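Local atomic coordinates of transcription anti-terminator antagonist UpxZ (Bacteroides uniformis ATCC 8492, PDB entry 4EPZ), a protein that probably antagonises transcription anti-termination and so helps regulate capsular polysaccharide synthesis in this gut bacterium. Residues K84-M95 against L107-D117. Numbering follows the deposited sequence.
Sequences KQVILDRIYNIM and LLTWGYSETYD
Leu88 of helix 80-92 packs into helix 102-115 beside Gly111. Its CD2 lies 3.8 Å from Gly111 CA, and its CD1 lies 3.6 Å from Glu114 CB. Here the CA atoms of Leu88 and Gly111 are only 6.5 Å apart. The apolar contact continues at Ile91, whose CD1 and CG1 both meet the CD2 branch of Leu107. Further along the chain, selenomethionine Met95 bends at chi2 and chi3. The bends bring CE against Leu107 and to 3.7 Å from Leu108 CD2.

Polar bonds flank the Leu88-Gly111 contact, with Lys84-Glu114 on one side and Tyr92-Asp117 on the other. Lys84 NZ forms a salt bridge with Glu114 OE2 at 2.8 Å, on the syn lone pair. The two side chains cross at about a right angle. A water accepts from Lys84 NZ and donates to Glu114 OE1, so both carboxylate oxygens are tied to the same ammonium. Asn71 of helix 56-72 also bonds OE2.

On the other side of Leu88, Tyr92 OH donates to Asp117 OD2 at 2.6 Å, on the anti lone pair. The carboxylate meets the ring edge nearly coplanar, 23° off. Thr115 CG2 sits close to the same hydroxyl. Asp117 is an N-cap: its OD1 accepts from Glu119 N at the start of helix 118-129. Thr115 OG1 accepts from Asp117 N in an ST turn.

The axes of segments 84-92 and 107-115 run at 134° to each other within this all-helical fold. Leu88 thus lies between an ion pair and a tyrosine-carboxylate bond, with the rest of the apolar contact beyond it. With its two oxygens engaged separately, the Asp117 carboxylate links helix 80-92 to the start of helix 118-129.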
loop_
_atom_site.group_PDB
_atom_site.type_symbol
_atom_site.label_atom_id
_atom_site.label_comp_id
_atom_site.label_asym_id
_atom_site.label_seq_id
_atom_site.Cartn_x
_atom_site.Cartn_y
_atom_site.Cartn_z
ATOM N N LYS A 84 10.833 -4.000 -0.435
ATOM C CA LYS A 84 9.731 -3.357 -1.150
ATOM C C LYS A 84 9.798 -3.674 -2.642
ATOM O O LYS A 84 8.766 -3.928 -3.252
ATOM C CB LYS A 84 9.698 -1.850 -0.911
ATOM C CG LYS A 84 9.208 -1.558 0.496
ATOM C CD LYS A 84 8.675 -0.154 0.641
ATOM C CE LYS A 84 9.756 0.886 0.617
ATOM N NZ LYS A 84 9.184 2.257 0.807
ATOM N N GLN A 85 11.006 -3.766 -3.211
ATOM C CA GLN A 85 11.137 -4.096 -4.632
ATOM C C GLN A 85 10.734 -5.529 -4.883
ATOM O O GLN A 85 10.097 -5.802 -5.897
ATOM C CB GLN A 85 12.542 -3.815 -5.151
ATOM C CG GLN A 85 12.808 -2.288 -5.088
ATOM C CD GLN A 85 13.807 -1.947 -6.129
ATOM O OE1 GLN A 85 14.887 -2.526 -6.170
ATOM N NE2 GLN A 85 13.431 -1.097 -7.053
ATOM N N VAL A 86 11.057 -6.465 -3.947
ATOM C CA VAL A 86 10.559 -7.850 -4.092
ATOM C C VAL A 86 9.006 -7.843 -4.169
ATOM O O VAL A 86 8.411 -8.536 -4.997
ATOM C CB VAL A 86 11.079 -8.743 -2.923
ATOM C CG1 VAL A 86 10.447 -10.150 -2.971
ATOM C CG2 VAL A 86 12.617 -8.811 -2.933
ATOM N N ILE A 87 8.351 -7.066 -3.298
ATOM C CA ILE A 87 6.895 -6.974 -3.240
ATOM C C ILE A 87 6.350 -6.356 -4.508
ATOM O O ILE A 87 5.369 -6.874 -5.094
ATOM C CB ILE A 87 6.481 -6.169 -1.979
ATOM C CG1 ILE A 87 6.899 -6.938 -0.718
ATOM C CG2 ILE A 87 4.966 -5.953 -1.990
ATOM C CD1 ILE A 87 7.078 -5.967 0.489
ATOM N N LEU A 88 6.963 -5.259 -4.964
ATOM C CA LEU A 88 6.538 -4.639 -6.211
ATOM C C LEU A 88 6.603 -5.623 -7.387
ATOM O O LEU A 88 5.666 -5.686 -8.193
ATOM C CB LEU A 88 7.393 -3.412 -6.518
ATOM C CG LEU A 88 7.101 -2.220 -5.648
ATOM C CD1 LEU A 88 8.278 -1.241 -5.701
ATOM C CD2 LEU A 88 5.760 -1.525 -6.021
ATOM N N ASP A 89 7.667 -6.423 -7.443
ATOM C CA ASP A 89 7.812 -7.415 -8.521
ATOM C C ASP A 89 6.675 -8.444 -8.449
ATOM O O ASP A 89 6.059 -8.772 -9.477
ATOM C CB ASP A 89 9.186 -8.098 -8.405
ATOM C CG ASP A 89 9.462 -9.022 -9.546
ATOM O OD1 ASP A 89 9.604 -8.526 -10.682
ATOM O OD2 ASP A 89 9.589 -10.238 -9.299
ATOM N N ARG A 90 6.330 -8.871 -7.231
ATOM C CA ARG A 90 5.199 -9.799 -7.058
ATOM C C ARG A 90 3.883 -9.153 -7.524
ATOM O O ARG A 90 3.026 -9.840 -8.113
ATOM C CB ARG A 90 5.106 -10.239 -5.595
ATOM C CG ARG A 90 6.244 -11.206 -5.201
ATOM C CD ARG A 90 6.319 -11.334 -3.682
ATOM N NE ARG A 90 5.063 -11.826 -3.109
ATOM C CZ ARG A 90 4.855 -12.023 -1.811
ATOM N NH1 ARG A 90 5.825 -11.798 -0.935
ATOM N NH2 ARG A 90 3.681 -12.456 -1.383
ATOM N N ILE A 91 3.715 -7.829 -7.273
ATOM C CA ILE A 91 2.489 -7.139 -7.701
ATOM C C ILE A 91 2.437 -7.027 -9.230
ATOM O O ILE A 91 1.385 -7.288 -9.816
ATOM C CB ILE A 91 2.399 -5.762 -7.014
ATOM C CG1 ILE A 91 2.188 -5.929 -5.482
ATOM C CG2 ILE A 91 1.317 -4.908 -7.655
ATOM C CD1 ILE A 91 2.453 -4.605 -4.710
ATOM N N TYR A 92 3.548 -6.632 -9.887
ATOM C CA TYR A 92 3.553 -6.536 -11.347
ATOM C C TYR A 92 3.226 -7.902 -11.992
ATOM O O TYR A 92 2.551 -7.931 -13.012
ATOM C CB TYR A 92 4.911 -6.047 -11.849
ATOM C CG TYR A 92 5.068 -4.541 -11.876
ATOM C CD1 TYR A 92 4.467 -3.774 -12.874
ATOM C CD2 TYR A 92 5.898 -3.889 -10.965
ATOM C CE1 TYR A 92 4.655 -2.393 -12.941
ATOM C CE2 TYR A 92 6.093 -2.510 -11.021
ATOM C CZ TYR A 92 5.451 -1.765 -11.999
ATOM O OH TYR A 92 5.693 -0.423 -12.072
ATOM N N ASN A 93 3.597 -9.014 -11.343
ATOM C CA ASN A 93 3.307 -10.352 -11.868
ATOM C C ASN A 93 1.844 -10.742 -11.777
ATOM O O ASN A 93 1.445 -11.697 -12.451
ATOM C CB ASN A 93 4.156 -11.408 -11.155
ATOM C CG ASN A 93 5.612 -11.343 -11.510
ATOM O OD1 ASN A 93 6.030 -10.710 -12.496
ATOM N ND2 ASN A 93 6.423 -11.968 -10.686
ATOM N N ILE A 94 1.037 -10.066 -10.947
ATOM C CA ILE A 94 -0.381 -10.460 -10.867
ATOM C C ILE A 94 -1.335 -9.340 -11.322
ATOM O O ILE A 94 -2.522 -9.614 -11.478
ATOM C CB ILE A 94 -0.760 -10.922 -9.414
ATOM C CG1 ILE A 94 -0.655 -9.760 -8.385
ATOM C CG2 ILE A 94 0.032 -12.170 -9.020
ATOM C CD1 ILE A 94 -1.285 -10.026 -7.031
HETATM N N MSE A 95 -0.858 -8.070 -11.432
HETATM C CA MSE A 95 -1.754 -6.929 -11.667
HETATM C C MSE A 95 -2.738 -7.136 -12.818
HETATM O O MSE A 95 -3.940 -6.919 -12.619
HETATM C CB MSE A 95 -0.940 -5.625 -11.891
HETATM C CG MSE A 95 -1.808 -4.393 -11.957
HETATM SE SE MSE A 95 -2.468 -4.020 -10.176
HETATM C CE MSE A 95 -0.971 -3.073 -9.565
ATOM N N LEU A 107 -3.602 -1.380 -4.819
ATOM C CA LEU A 107 -2.308 -1.888 -5.298
ATOM C C LEU A 107 -1.740 -0.939 -6.374
ATOM O O LEU A 107 -0.532 -0.667 -6.407
ATOM C CB LEU A 107 -2.455 -3.289 -5.873
ATOM C CG LEU A 107 -2.587 -4.407 -4.847
ATOM C CD1 LEU A 107 -3.083 -5.687 -5.543
ATOM C CD2 LEU A 107 -1.224 -4.712 -4.187
ATOM N N LEU A 108 -2.605 -0.471 -7.278
ATOM C CA LEU A 108 -2.138 0.472 -8.316
ATOM C C LEU A 108 -1.619 1.745 -7.678
ATOM O O LEU A 108 -0.572 2.237 -8.106
ATOM C CB LEU A 108 -3.246 0.840 -9.307
ATOM C CG LEU A 108 -3.746 -0.259 -10.259
ATOM C CD1 LEU A 108 -5.139 0.114 -10.776
ATOM C CD2 LEU A 108 -2.749 -0.439 -11.445
ATOM N N THR A 109 -2.305 2.253 -6.620
ATOM C CA THR A 109 -1.924 3.516 -5.999
ATOM C C THR A 109 -0.613 3.347 -5.228
ATOM O O THR A 109 0.311 4.152 -5.380
ATOM C CB THR A 109 -3.082 4.024 -5.129
ATOM O OG1 THR A 109 -4.201 4.191 -5.983
ATOM C CG2 THR A 109 -2.732 5.335 -4.446
ATOM N N TRP A 110 -0.542 2.339 -4.354
ATOM C CA TRP A 110 0.692 2.074 -3.602
ATOM C C TRP A 110 1.854 1.714 -4.526
ATOM O O TRP A 110 2.983 2.154 -4.285
ATOM C CB TRP A 110 0.465 0.974 -2.569
ATOM C CG TRP A 110 -0.187 1.538 -1.356
ATOM C CD1 TRP A 110 -1.516 1.517 -1.059
ATOM C CD2 TRP A 110 0.426 2.418 -0.401
ATOM N NE1 TRP A 110 -1.753 2.230 0.099
ATOM C CE2 TRP A 110 -0.579 2.809 0.515
ATOM C CE3 TRP A 110 1.752 2.837 -0.173
ATOM C CZ2 TRP A 110 -0.310 3.630 1.619
ATOM C CZ3 TRP A 110 2.014 3.650 0.924
ATOM C CH2 TRP A 110 0.989 4.064 1.783
ATOM N N GLY A 111 1.588 0.939 -5.574
ATOM C CA GLY A 111 2.631 0.580 -6.541
ATOM C C GLY A 111 3.142 1.813 -7.271
ATOM O O GLY A 111 4.365 2.015 -7.394
ATOM N N TYR A 112 2.231 2.718 -7.649
ATOM C CA TYR A 112 2.650 3.998 -8.271
ATOM C C TYR A 112 3.511 4.816 -7.290
ATOM O O TYR A 112 4.507 5.436 -7.695
ATOM C CB TYR A 112 1.394 4.807 -8.683
ATOM C CG TYR A 112 1.696 6.233 -9.092
ATOM C CD1 TYR A 112 2.252 6.516 -10.339
ATOM C CD2 TYR A 112 1.413 7.296 -8.239
ATOM C CE1 TYR A 112 2.533 7.833 -10.716
ATOM C CE2 TYR A 112 1.729 8.607 -8.590
ATOM C CZ TYR A 112 2.257 8.868 -9.842
ATOM O OH TYR A 112 2.506 10.165 -10.210
ATOM N N SER A 113 3.137 4.850 -5.995
ATOM C CA SER A 113 3.906 5.667 -5.049
ATOM C C SER A 113 5.370 5.246 -4.939
ATOM O O SER A 113 6.231 6.066 -4.591
ATOM C CB SER A 113 3.289 5.583 -3.667
ATOM O OG SER A 113 3.627 4.383 -2.986
ATOM N N GLU A 114 5.640 3.967 -5.196
ATOM C CA GLU A 114 6.990 3.395 -5.090
ATOM C C GLU A 114 7.788 3.496 -6.370
ATOM O O GLU A 114 9.016 3.443 -6.319
ATOM C CB GLU A 114 6.915 1.915 -4.723
ATOM C CG GLU A 114 6.474 1.681 -3.285
ATOM C CD GLU A 114 7.492 2.015 -2.210
ATOM O OE1 GLU A 114 8.703 2.089 -2.520
ATOM O OE2 GLU A 114 7.067 2.244 -1.058
ATOM N N THR A 115 7.120 3.618 -7.506
ATOM C CA THR A 115 7.769 3.566 -8.815
ATOM C C THR A 115 7.667 4.820 -9.645
ATOM O O THR A 115 8.524 5.028 -10.537
ATOM C CB THR A 115 7.095 2.441 -9.646
ATOM O OG1 THR A 115 5.687 2.733 -9.799
ATOM C CG2 THR A 115 7.250 1.043 -8.997
ATOM N N TYR A 116 6.566 5.598 -9.444
ATOM C CA TYR A 116 6.156 6.699 -10.290
ATOM C C TYR A 116 6.040 6.186 -11.738
ATOM O O TYR A 116 6.387 6.891 -12.691
ATOM C CB TYR A 116 7.043 7.945 -10.139
ATOM C CG TYR A 116 6.613 8.679 -8.899
ATOM C CD1 TYR A 116 5.464 9.465 -8.901
ATOM C CD2 TYR A 116 7.248 8.459 -7.682
ATOM C CE1 TYR A 116 4.969 10.025 -7.736
ATOM C CE2 TYR A 116 6.785 9.061 -6.512
ATOM C CZ TYR A 116 5.626 9.813 -6.542
ATOM O OH TYR A 116 5.155 10.436 -5.414
ATOM N N ASP A 117 5.560 4.925 -11.894
ATOM C CA ASP A 117 5.274 4.318 -13.200
ATOM C C ASP A 117 3.962 4.950 -13.685
ATOM O O ASP A 117 2.895 4.658 -13.134
ATOM C CB ASP A 117 5.170 2.802 -13.058
ATOM C CG ASP A 117 4.780 2.023 -14.296
ATOM O OD1 ASP A 117 4.538 2.656 -15.355
ATOM O OD2 ASP A 117 4.815 0.793 -14.241
HETATM O O HOH W 1 10.657 3.351 -1.388
HETATM O O HOH W 2 10.813 0.824 -6.812
#